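PDB 4IED: class D beta-lactamase from Fusobacterium nucleatum subsp. polymorphum, which probably hydrolyses beta-lactam antibiotics such as penicillins, opening the lactam ring to give a substituted beta-amino acid. Local coordinates for residues Leu46-Asn50 against Glu51-Pro55; Ser86-Leu90 against Asp91-Lys95; Ser139-Asp142 against Lys143-Leu146; Asn175-Gln178 against Val179-Ile182; Arg244-Phe247 against Lys248-Val252. All coordinates share one frame; numbering follows the deposited sequence. Where two conformers were deposited one is given.

Overall arrangement
The five contacts follow one another along the chain without interleaving, each being a local turn or helical contact. Contact 1 leaves helix 46-49 at one edge of the antiparallel sheet, and contact 5 ends helix 238-249, which packs on that sheet; their centres are about 23 Å apart. Contacts 2 and 3 lie in loops bordering helix 108-130, and contact 4 is on helix 173-182, just before the outer strand 184-187. Contacts 1 and 3 touch, with Pro55 CD 3.6 Å from Trp145 O, so two loops meet near carboxylated Lys60 of the active site. Contacts 3 and 5, centres about 36 Å apart, stand on opposite sides of the chain's centre. Contacts 2, 4 and 5 are structural turns and helix segments.

Contact 1 of 5, residues Leu46-Asn50 against Glu51-Pro55; sequences LDRAN and ERFYP
A type I beta turn, closed between Arg48 and Glu51, brings the chain out of the short helix 46-49. The evidence is that Ala49 and Asn50 hold the i+1 and i+2 conformations of such a turn, Asn50 at phi/psi -98°/3°, and that Glu51 N donates a hydrogen bond to Arg48 O, 2.9 Å long. A water donates to the same oxygen, 2.8 Å from Arg48 O, and also to Glu51 O at 2.7 Å, so the turn is bridged by one direct and one solvent link.

Beyond the turn the contact is made by Arg48 and Phe53. The arginine chain is extended from CG to NE and crosses the phenylalanine side chain at about a right angle. Its CG lies at the ring edge, 3.9 Å from Phe53 CE2, while Phe53 CZ sits above one face of the guanidinium, 3.7 Å from Arg48 NE and displaced toward the rim. With the two planes 42° apart, this is oblique packing instead of a parallel stack. The polar end is held by strand 221-229: NE bonds Asn227 OD1 and NH1 forms a salt bridge with Asp229. Phe53 rests in turn on Ile208 and Trp210 of strand 208-216.

Arg52 reaches a salt bridge with Glu156 and touches Asn134, a residue seen to bind magnesium in this protein, though no ion is bound there in this chain. The result is a helix-exit turn leading into the Ser-X-X-Lys motif shared with other serine beta-lactamases and penicillin-binding proteins, whose lysine, Lys60, is carboxylated here.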
# COMPACT_ATOMS: atom_id res chain seq x y z
N LEU A 46 -9.68 10.26 -13.60
CA LEU A 46 -8.29 10.47 -14.04
C LEU A 46 -7.48 11.56 -13.35
O LEU A 46 -6.34 11.36 -12.94
CB LEU A 46 -8.22 10.70 -15.56
CG LEU A 46 -6.77 10.58 -16.16
CD1 LEU A 46 -6.16 9.25 -15.90
CD2 LEU A 46 -6.77 10.84 -17.65
N ASP A 47 -8.10 12.67 -13.12
CA ASP A 47 -7.40 13.77 -12.47
C ASP A 47 -7.07 13.42 -11.04
O ASP A 47 -5.90 13.64 -10.59
CB ASP A 47 -8.22 15.05 -12.48
CG ASP A 47 -8.22 15.76 -13.83
OD1 ASP A 47 -7.48 15.35 -14.78
OD2 ASP A 47 -9.03 16.69 -13.93
N ARG A 48 -8.02 12.77 -10.34
CA ARG A 48 -7.61 12.33 -8.99
C ARG A 48 -6.65 11.13 -9.04
O ARG A 48 -5.85 11.01 -8.14
CB ARG A 48 -8.88 12.03 -8.18
CG ARG A 48 -8.58 11.63 -6.76
CD ARG A 48 -9.83 11.53 -5.95
NE ARG A 48 -9.54 10.96 -4.62
CZ ARG A 48 -10.16 11.29 -3.48
NH1 ARG A 48 -11.10 12.19 -3.40
NH2 ARG A 48 -9.79 10.61 -2.39
N ALA A 49 -6.70 10.30 -10.05
CA ALA A 49 -5.71 9.20 -10.17
C ALA A 49 -4.32 9.73 -10.23
O ALA A 49 -3.43 9.11 -9.72
CB ALA A 49 -5.99 8.39 -11.39
N ASN A 50 -4.16 10.96 -10.74
CA ASN A 50 -2.79 11.60 -10.80
C ASN A 50 -2.55 12.54 -9.62
O ASN A 50 -1.45 13.21 -9.58
CB ASN A 50 -2.66 12.33 -12.11
CG ASN A 50 -2.59 11.40 -13.27
OD1 ASN A 50 -3.34 11.49 -14.26
ND2 ASN A 50 -1.66 10.50 -13.17
N GLU A 51 -3.48 12.68 -8.65
CA GLU A 51 -3.26 13.58 -7.55
C GLU A 51 -2.61 12.85 -6.40
O GLU A 51 -2.99 11.75 -6.01
CB GLU A 51 -4.64 14.12 -7.01
CG GLU A 51 -4.54 15.07 -5.84
CD GLU A 51 -5.81 15.73 -5.47
OE1 GLU A 51 -6.86 15.35 -6.06
OE2 GLU A 51 -5.69 16.64 -4.57
N ARG A 52 -1.57 13.45 -5.87
CA ARG A 52 -0.79 12.88 -4.82
C ARG A 52 -1.43 13.15 -3.44
O ARG A 52 -1.86 14.29 -3.15
CB ARG A 52 0.64 13.44 -4.80
CG ARG A 52 1.44 13.03 -6.01
CD ARG A 52 2.81 13.61 -5.88
NE ARG A 52 3.75 13.09 -6.88
CZ ARG A 52 4.87 13.68 -7.19
NH1 ARG A 52 5.20 14.88 -6.77
NH2 ARG A 52 5.70 13.08 -8.03
N PHE A 53 -1.48 12.08 -2.63
CA PHE A 53 -2.03 12.11 -1.25
C PHE A 53 -1.06 11.45 -0.32
O PHE A 53 -0.20 10.53 -0.69
CB PHE A 53 -3.42 11.38 -1.10
CG PHE A 53 -4.50 11.94 -2.00
CD1 PHE A 53 -5.17 13.09 -1.59
CD2 PHE A 53 -4.92 11.31 -3.18
CE1 PHE A 53 -6.19 13.61 -2.39
CE2 PHE A 53 -5.90 11.78 -3.98
CZ PHE A 53 -6.55 12.96 -3.59
N TYR A 54 -1.15 11.76 0.98
CA TYR A 54 -0.33 11.03 1.98
C TYR A 54 -0.61 9.53 1.79
O TYR A 54 -1.79 9.17 1.72
CB TYR A 54 -0.69 11.42 3.42
CG TYR A 54 -0.75 12.89 3.75
CD1 TYR A 54 0.04 13.85 3.13
CD2 TYR A 54 -1.62 13.29 4.70
CE1 TYR A 54 -0.05 15.19 3.47
CE2 TYR A 54 -1.69 14.57 5.11
CZ TYR A 54 -0.98 15.53 4.45
OH TYR A 54 -1.07 16.90 4.84
N PRO A 55 0.43 8.68 1.77
CA PRO A 55 0.13 7.25 1.55
C PRO A 55 -0.35 6.55 2.75
O PRO A 55 -0.94 5.43 2.67
CB PRO A 55 1.51 6.69 1.18
CG PRO A 55 2.48 7.65 1.85
CD PRO A 55 1.85 9.01 1.73
O HOH W 1 -4.48 9.46 -6.28

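Contact 2 of 5, residues Ser86-Leu90 against Asp91-Lys95; sequences SKVFL and DSWAK
Leu90 and Trp93 form the centre of a compact turn in which the indole is folded back against residues 88-90. The 3-10 turn 91-93 makes this possible: Trp93 N donates to Leu90 O over 2.9 Å, and the backbone reverses far enough to lay the tryptophan beside the residues that precede it.

The main bump is the Leu90 side chain. Its CB stands over one indole face, 3.8 Å from the centroid of the Trp93 five-membered ring and only 8° off the ring normal, a CH-pi contact. The branch then runs outward above the same system, bringing CD1 to 3.8 Å from Trp93 CZ2. Trp93 has chi2 near -3°, which puts CD1 of the indole almost eclipsed with CA and sets the ring plane along the CA-CB bond, leaving its broad face turned to the leucine.

Val88 fills the notch at the base of the indole. Its CB lies 3.8 Å from Trp93 CB, the two side chains passing in opposite directions, and its CG2 reaches past them to within 3.9 Å of Ala94 CB. Phe89 contributes mainly its root: CB is 3.9 Å from Trp93 CZ3, while the phenyl ring leads away. Ala94, at the centre of an inverse gamma turn, then redirects the chain.

This turn belongs to the loop between helices 62-69 and 99-105. Trp93 NE1 bonds Val105 O at the end of helix 99-105, and Val88 and Trp93 both pack on Pro109 at the start of helix 108-130.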
# COMPACT_ATOMS: atom_id res chain seq x y z
N SER A 86 3.13 0.03 26.42
CA SER A 86 2.69 1.39 26.06
C SER A 86 1.33 1.39 25.32
O SER A 86 0.84 0.37 24.86
CB SER A 86 3.81 2.09 25.24
OG SER A 86 3.91 1.48 24.02
N LYS A 87 0.72 2.55 25.23
CA LYS A 87 -0.56 2.69 24.59
C LYS A 87 -0.46 2.33 23.10
O LYS A 87 0.45 2.83 22.38
CB LYS A 87 -1.04 4.13 24.77
CG LYS A 87 -1.57 4.28 26.14
CD LYS A 87 -2.43 5.51 26.19
CE LYS A 87 -2.85 5.84 27.63
NZ LYS A 87 -3.49 7.18 27.66
N VAL A 88 -1.42 1.50 22.64
CA VAL A 88 -1.51 1.15 21.21
C VAL A 88 -2.93 1.21 20.80
O VAL A 88 -3.80 0.76 21.50
CB VAL A 88 -0.84 -0.25 20.87
CG1 VAL A 88 0.64 -0.22 20.98
CG2 VAL A 88 -1.37 -1.34 21.76
N PHE A 89 -3.22 1.68 19.58
CA PHE A 89 -4.58 1.84 19.21
C PHE A 89 -5.33 0.52 19.05
O PHE A 89 -6.48 0.41 19.49
CB PHE A 89 -4.73 2.65 17.94
CG PHE A 89 -6.14 3.00 17.65
CD1 PHE A 89 -6.89 3.87 18.46
CD2 PHE A 89 -6.72 2.47 16.52
CE1 PHE A 89 -8.19 4.21 18.10
CE2 PHE A 89 -8.02 2.79 16.17
CZ PHE A 89 -8.77 3.62 16.99
N LEU A 90 -4.68 -0.46 18.44
CA LEU A 90 -5.29 -1.78 18.29
C LEU A 90 -4.61 -2.80 19.19
O LEU A 90 -3.43 -2.79 19.37
CB LEU A 90 -5.14 -2.24 16.83
CG LEU A 90 -5.92 -1.49 15.79
CD1 LEU A 90 -5.58 -1.93 14.37
CD2 LEU A 90 -7.41 -1.47 16.04
N ASP A 91 -5.42 -3.65 19.76
CA ASP A 91 -4.93 -4.64 20.72
C ASP A 91 -3.96 -5.64 20.05
O ASP A 91 -3.06 -6.13 20.70
CB ASP A 91 -6.09 -5.41 21.33
CG ASP A 91 -5.70 -6.30 22.49
OD1 ASP A 91 -5.34 -5.76 23.56
OD2 ASP A 91 -5.78 -7.58 22.33
N SER A 92 -4.15 -5.87 18.75
CA SER A 92 -3.26 -6.70 18.01
C SER A 92 -1.86 -6.15 17.95
O SER A 92 -0.90 -6.88 17.66
CB SER A 92 -3.71 -6.98 16.59
OG SER A 92 -3.68 -5.73 15.86
N TRP A 93 -1.69 -4.86 18.27
CA TRP A 93 -0.33 -4.29 18.32
C TRP A 93 0.40 -4.46 19.63
O TRP A 93 1.60 -4.17 19.69
CB TRP A 93 -0.45 -2.75 18.07
CG TRP A 93 -1.08 -2.35 16.76
CD1 TRP A 93 -1.49 -3.17 15.76
CD2 TRP A 93 -1.28 -1.03 16.31
NE1 TRP A 93 -2.02 -2.41 14.73
CE2 TRP A 93 -1.89 -1.08 15.05
CE3 TRP A 93 -1.06 0.19 16.91
CZ2 TRP A 93 -2.33 0.09 14.37
CZ3 TRP A 93 -1.52 1.31 16.22
CH2 TRP A 93 -2.07 1.25 14.98
N ALA A 94 -0.27 -5.00 20.64
CA ALA A 94 0.30 -5.03 22.02
C ALA A 94 1.09 -6.31 22.26
O ALA A 94 0.83 -7.09 23.17
CB ALA A 94 -0.84 -4.97 23.00
N LYS A 95 2.09 -6.55 21.38
CA LYS A 95 2.91 -7.72 21.45
C LYS A 95 4.21 -7.55 20.60
O LYS A 95 4.23 -6.80 19.63
CB LYS A 95 2.13 -8.96 21.04
CG LYS A 95 1.40 -8.91 19.69
CD LYS A 95 0.14 -9.75 19.63
CE LYS A 95 -0.94 -9.06 20.48
NZ LYS A 95 -2.14 -9.96 20.57

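Contact 3 of 5, residues Ser139-Asp142 against Lys143-Leu146; sequences SEID and KFWL
Glu140, Ile141 and Asp142 present their carbonyl oxygens to two aromatic side chains just ahead of them. Ile141 O lies at the Phe144 ring edge, near its plane and 3.2 Å from CE2; Glu140 O borders the same edge, at 3.5 Å from Phe144 CD2. The Trp145 ring receives Ile141 O at its edge, while Asp142 O approaches obliquely, 3.5 Å from CH2. Ring-edge C-H groups of both aromatics thus face backbone carbonyl oxygens.

What places them is a beta turn closed by Lys143 N donating to Glu140 O over 3.2 Å, nearly straight at 167°. Phe144 and Trp145 each hold CG between backbone N and carbonyl carbon (chi1 64° and 66°), folding both rings back against the turn and bringing Trp145 CE3 over the centre of the Phe144 ring. On the outer side, Glu140 and Lys143 run side by side: OE1 lies 3.4 Å from Lys143 CE, and the salt bridge to NZ is long, at 3.8 Å.

Further out, Asp142 is tied to Arg116 of helix 108-130, and both rings meet Phe59. Trp145 NE1 donates to OQ2 of carboxylated Lys60, the tryptophan-to-carbamate hydrogen bond that marks the active site of class D beta-lactamases.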
# COMPACT_ATOMS: atom_id res chain seq x y z
N SER A 139 10.91 16.88 8.46
CA SER A 139 11.70 16.80 9.66
C SER A 139 11.06 15.90 10.71
O SER A 139 11.36 16.07 11.91
CB SER A 139 11.87 18.22 10.23
OG SER A 139 10.64 18.81 10.58
N GLU A 140 10.30 14.89 10.31
CA GLU A 140 9.58 13.97 11.23
C GLU A 140 9.81 12.56 10.66
O GLU A 140 9.06 12.05 9.84
CB GLU A 140 8.08 14.25 11.31
CG GLU A 140 7.75 15.59 11.97
CD GLU A 140 7.87 15.62 13.44
OE1 GLU A 140 8.02 14.53 14.04
OE2 GLU A 140 7.83 16.71 14.04
N ILE A 141 10.89 11.96 11.10
CA ILE A 141 11.36 10.66 10.53
C ILE A 141 10.36 9.57 10.81
O ILE A 141 10.36 8.63 10.02
CB ILE A 141 12.80 10.26 11.03
CG1 ILE A 141 13.36 9.10 10.21
CG2 ILE A 141 12.80 9.97 12.48
CD1 ILE A 141 13.61 9.31 8.79
N ASP A 142 9.49 9.67 11.84
CA ASP A 142 8.51 8.61 12.02
C ASP A 142 7.06 9.00 11.79
O ASP A 142 6.13 8.27 12.21
CB ASP A 142 8.79 7.82 13.28
CG ASP A 142 8.35 8.47 14.54
OD1 ASP A 142 7.90 9.65 14.53
OD2 ASP A 142 8.60 7.84 15.63
N LYS A 143 6.88 10.12 11.09
CA LYS A 143 5.52 10.61 10.77
C LYS A 143 5.33 10.98 9.34
O LYS A 143 4.22 11.35 8.93
CB LYS A 143 5.09 11.78 11.63
CG LYS A 143 5.19 11.59 13.11
CD LYS A 143 4.92 12.93 13.81
CE LYS A 143 5.26 12.89 15.26
NZ LYS A 143 4.72 14.04 15.95
N PHE A 144 6.41 11.02 8.51
CA PHE A 144 6.32 11.66 7.20
C PHE A 144 5.35 11.05 6.25
O PHE A 144 4.96 11.71 5.35
CB PHE A 144 7.72 11.78 6.53
CG PHE A 144 8.37 10.45 6.23
CD1 PHE A 144 8.14 9.83 5.02
CD2 PHE A 144 9.26 9.83 7.11
CE1 PHE A 144 8.65 8.57 4.73
CE2 PHE A 144 9.76 8.57 6.85
CZ PHE A 144 9.51 7.98 5.62
N TRP A 145 5.09 9.73 6.39
CA TRP A 145 4.15 9.05 5.52
C TRP A 145 2.69 9.11 6.02
O TRP A 145 1.79 8.66 5.33
CB TRP A 145 4.51 7.58 5.35
CG TRP A 145 4.39 6.79 6.68
CD1 TRP A 145 3.40 5.99 7.05
CD2 TRP A 145 5.44 6.61 7.67
NE1 TRP A 145 3.66 5.41 8.24
CE2 TRP A 145 4.92 5.76 8.66
CE3 TRP A 145 6.75 7.09 7.80
CZ2 TRP A 145 5.66 5.34 9.78
CZ3 TRP A 145 7.49 6.69 8.87
CH2 TRP A 145 6.94 5.79 9.88
N LEU A 146 2.45 9.66 7.22
CA LEU A 146 1.12 9.68 7.82
C LEU A 146 0.46 11.01 7.97
O LEU A 146 -0.79 11.12 8.10
CB LEU A 146 1.09 8.83 9.12
CG LEU A 146 2.04 9.16 10.13
CD1 LEU A 146 1.48 10.14 11.11
CD2 LEU A 146 2.44 7.84 10.91

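Contact 4 of 5, residues Asn175-Gln178 against Val179-Ile182; sequences NQEQ and VKDI
Residues 175-178 accept from residues 179-182 in four consecutive i to i+4 hydrogen bonds, the pattern of a regular alpha-helix: Val179 N to Asn175 O at 3.1 Å, Lys180 N to Gln176 O at 3.0 Å, Asp181 N to Glu177 O at 2.9 Å and Ile182 N to Gln178 O at 3.0 Å.

Against this frame the later side chains lean on the carbonyls of the preceding turn. Val179 holds CG2 beside its backbone N, which sets that methyl 3.5 Å from Asn175 O. Ile182 brings CG2 to 3.3 Å from Gln178 O, and Lys180 CG comes to 3.3 Å from Gln176 O. In each case apolar carbon borders an oxygen already used by the helix.

The side chains of Glu177 and Lys180, one turn apart, meet through a glutamate oxygen and the lysine chain: OE1 of the bent glutamate lies 4.1 Å from Lys180 CD. The charged ends do not touch, so at most a weak electrostatic attraction is likely. Lys180 instead bends at chi3, and NZ donates to Ser165 O, while the Lys180 side chain also touches Trp214 and Glu216 of strand 208-216.

Other polar ends also reach outward. Gln178, extended beyond CG, accepts from Val76 N through OE1 while NE2 donates to Glu174 O, and Asp181 forms a salt bridge with Arg100. The face toward helix 62-69 mixes apolar Val179 and Ile182 with Asn175 and Gln178, on an alpha-helix that leads into the edge strand 184-187 of the sheet.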
# COMPACT_ATOMS: atom_id res chain seq x y z
N ASN A 175 14.66 -9.64 -1.27
CA ASN A 175 13.94 -8.68 -0.47
C ASN A 175 12.60 -8.35 -1.11
O ASN A 175 11.57 -8.27 -0.40
CB ASN A 175 14.78 -7.41 -0.32
CG ASN A 175 16.05 -7.67 0.50
OD1 ASN A 175 16.01 -8.60 1.27
ND2 ASN A 175 17.11 -6.85 0.39
N GLN A 176 12.56 -8.22 -2.45
CA GLN A 176 11.28 -8.07 -3.12
C GLN A 176 10.40 -9.27 -2.88
O GLN A 176 9.19 -9.14 -2.63
CB GLN A 176 11.44 -7.75 -4.61
CG GLN A 176 12.21 -6.48 -4.86
CD GLN A 176 12.46 -6.21 -6.31
OE1 GLN A 176 13.63 -6.45 -6.85
NE2 GLN A 176 11.47 -5.77 -7.00
N GLU A 177 10.97 -10.45 -2.90
CA GLU A 177 10.19 -11.70 -2.67
C GLU A 177 9.50 -11.69 -1.27
O GLU A 177 8.38 -12.11 -1.10
CB GLU A 177 11.07 -12.96 -2.83
CG GLU A 177 10.28 -14.24 -3.09
CD GLU A 177 9.46 -14.08 -4.43
OE1 GLU A 177 9.95 -13.42 -5.42
OE2 GLU A 177 8.46 -14.74 -4.52
N GLN A 178 10.26 -11.28 -0.27
CA GLN A 178 9.78 -11.18 1.07
C GLN A 178 8.62 -10.23 1.18
O GLN A 178 7.58 -10.53 1.80
CB GLN A 178 10.88 -10.79 2.02
CG GLN A 178 11.84 -11.87 2.38
CD GLN A 178 12.90 -11.33 3.23
OE1 GLN A 178 12.74 -11.03 4.41
NE2 GLN A 178 14.02 -11.06 2.62
N VAL A 179 8.73 -9.10 0.48
CA VAL A 179 7.63 -8.16 0.55
C VAL A 179 6.38 -8.70 -0.16
O VAL A 179 5.23 -8.51 0.29
CB VAL A 179 8.07 -6.76 -0.02
CG1 VAL A 179 6.85 -5.80 -0.08
CG2 VAL A 179 9.15 -6.17 0.88
N LYS A 180 6.56 -9.41 -1.26
CA LYS A 180 5.45 -10.11 -1.87
C LYS A 180 4.86 -11.13 -0.91
O LYS A 180 3.62 -11.18 -0.75
CB LYS A 180 5.93 -10.87 -3.13
CG LYS A 180 6.46 -9.94 -4.25
CD LYS A 180 6.79 -10.77 -5.50
CE LYS A 180 5.49 -11.22 -6.19
NZ LYS A 180 5.75 -12.05 -7.40
N ASP A 181 5.67 -11.92 -0.23
CA ASP A 181 5.14 -12.96 0.60
C ASP A 181 4.31 -12.40 1.78
O ASP A 181 3.25 -12.92 2.12
CB ASP A 181 6.25 -13.80 1.13
CG ASP A 181 5.78 -15.15 1.65
OD1 ASP A 181 5.39 -16.02 0.81
OD2 ASP A 181 5.84 -15.40 2.88
N ILE A 182 4.78 -11.35 2.42
CA ILE A 182 4.07 -10.78 3.59
C ILE A 182 2.78 -10.07 3.28
O ILE A 182 1.97 -9.88 4.19
CB ILE A 182 4.98 -9.85 4.42
CG1 ILE A 182 5.32 -8.54 3.70
CG2 ILE A 182 6.26 -10.65 4.85
CD1 ILE A 182 6.29 -7.62 4.35

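Contact 5 of 5, residues Arg244-Phe247 against Lys248-Val252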
# COMPACT_ATOMS: atom_id res chain seq x y z
N ARG A 244 -12.75 -5.65 -4.93
CA ARG A 244 -13.21 -7.04 -5.21
C ARG A 244 -14.36 -7.03 -6.16
O ARG A 244 -14.50 -7.93 -6.99
CB ARG A 244 -13.55 -7.70 -3.87
CG ARG A 244 -12.38 -8.12 -3.05
CD ARG A 244 -12.73 -8.76 -1.71
NE ARG A 244 -11.57 -9.33 -1.06
CZ ARG A 244 -11.19 -10.58 -1.25
NH1 ARG A 244 -11.79 -11.39 -2.09
NH2 ARG A 244 -10.09 -11.00 -0.61
N GLU A 245 -15.26 -6.04 -6.13
CA GLU A 245 -16.43 -6.05 -7.02
C GLU A 245 -15.92 -5.91 -8.46
O GLU A 245 -16.40 -6.59 -9.37
CB GLU A 245 -17.44 -4.95 -6.62
CG GLU A 245 -18.26 -5.35 -5.38
CD GLU A 245 -19.36 -4.40 -4.93
OE1 GLU A 245 -20.05 -3.83 -5.81
OE2 GLU A 245 -19.57 -4.37 -3.65
N TYR A 246 -14.96 -5.03 -8.71
CA TYR A 246 -14.42 -4.89 -10.06
C TYR A 246 -13.76 -6.20 -10.50
O TYR A 246 -13.99 -6.67 -11.64
CB TYR A 246 -13.37 -3.75 -10.11
CG TYR A 246 -12.61 -3.70 -11.42
CD1 TYR A 246 -13.20 -3.13 -12.51
CD2 TYR A 246 -11.35 -4.24 -11.56
CE1 TYR A 246 -12.62 -3.09 -13.78
CE2 TYR A 246 -10.75 -4.25 -12.85
CZ TYR A 246 -11.37 -3.66 -13.91
OH TYR A 246 -10.78 -3.58 -15.18
N PHE A 247 -12.92 -6.80 -9.66
CA PHE A 247 -12.22 -8.04 -10.08
C PHE A 247 -13.15 -9.24 -10.21
O PHE A 247 -12.87 -10.13 -11.02
CB PHE A 247 -11.01 -8.30 -9.24
CG PHE A 247 -9.86 -7.40 -9.55
CD1 PHE A 247 -9.18 -7.54 -10.78
CD2 PHE A 247 -9.40 -6.49 -8.65
CE1 PHE A 247 -8.19 -6.72 -11.13
CE2 PHE A 247 -8.34 -5.64 -9.02
CZ PHE A 247 -7.72 -5.80 -10.23
N LYS A 248 -14.32 -9.20 -9.56
CA LYS A 248 -15.33 -10.26 -9.77
C LYS A 248 -16.00 -9.99 -11.13
O LYS A 248 -16.23 -10.98 -11.91
CB LYS A 248 -16.34 -10.24 -8.64
CG LYS A 248 -15.80 -10.96 -7.37
CD LYS A 248 -16.70 -10.99 -6.19
CE LYS A 248 -17.12 -9.63 -5.60
NZ LYS A 248 -18.15 -9.79 -4.57
N ASN A 249 -16.27 -8.73 -11.50
CA ASN A 249 -16.87 -8.36 -12.79
C ASN A 249 -16.07 -8.84 -14.00
O ASN A 249 -16.62 -9.23 -15.01
CB ASN A 249 -17.03 -6.83 -12.87
CG ASN A 249 -17.73 -6.39 -14.14
OD1 ASN A 249 -17.13 -5.77 -15.03
ND2 ASN A 249 -18.98 -6.64 -14.22
N ILE A 250 -14.76 -8.82 -13.86
CA ILE A 250 -13.87 -9.22 -14.89
C ILE A 250 -13.34 -10.66 -14.71
O ILE A 250 -12.44 -11.12 -15.41
CB ILE A 250 -12.75 -8.24 -15.23
CG1 ILE A 250 -11.78 -8.05 -14.07
CG2 ILE A 250 -13.25 -6.87 -15.62
CD1 ILE A 250 -10.44 -7.50 -14.53
N ASN A 251 -14.00 -11.40 -13.79
CA ASN A 251 -13.75 -12.84 -13.62
C ASN A 251 -12.33 -13.24 -13.21
O ASN A 251 -11.95 -14.32 -13.40
CB ASN A 251 -14.21 -13.52 -14.90
CG ASN A 251 -15.76 -13.41 -15.08
OD1 ASN A 251 -16.47 -14.10 -14.29
ND2 ASN A 251 -16.32 -12.60 -16.08
N VAL A 252 -11.60 -12.30 -12.59
CA VAL A 252 -10.32 -12.55 -12.00
C VAL A 252 -10.47 -13.25 -10.64
O VAL A 252 -9.76 -14.20 -10.28
CB VAL A 252 -9.50 -11.23 -11.94
CG1 VAL A 252 -8.23 -11.41 -11.10
CG2 VAL A 252 -9.14 -10.78 -13.36
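Ile250 folds back from the end of helix 238-249 onto Tyr246 and Phe247. Its CB stands 4.1 Å from Tyr246 O, the oxygen that also accepts Ile250 N. With CG1 between the backbone N and the carbonyl carbon (chi1 64°), that atom lies closer, at 3.6 Å from Tyr246 O, while the CG2 branch passes beside Tyr246 CZ. The tip, CD1, reaches 3.7 Å from Tyr246 CE2 and 4.0 Å from Phe247 CD1, meeting both rings obliquely.

Backbone bonds fix this ending. Val252 N donates to Phe247 O over 3.0 Å, and Asn251 N to Lys248 O over 2.9 Å, with Asn251 at positive phi. Val252 then lies alongside Phe247, its CB 3.9 Å from Phe247 CD1. Both residues rest on Ile215 of strand 208-216; Tyr246 and Phe247 also touch Val33 of strand 29-35.

The paired bonds and positive-phi Asn251 define a Schellman motif, and the Phe247-Val252 contact is the hydrophobic pairing that often goes with it; together they terminate the C-terminal helix that packs on the beta-lactamase sheet.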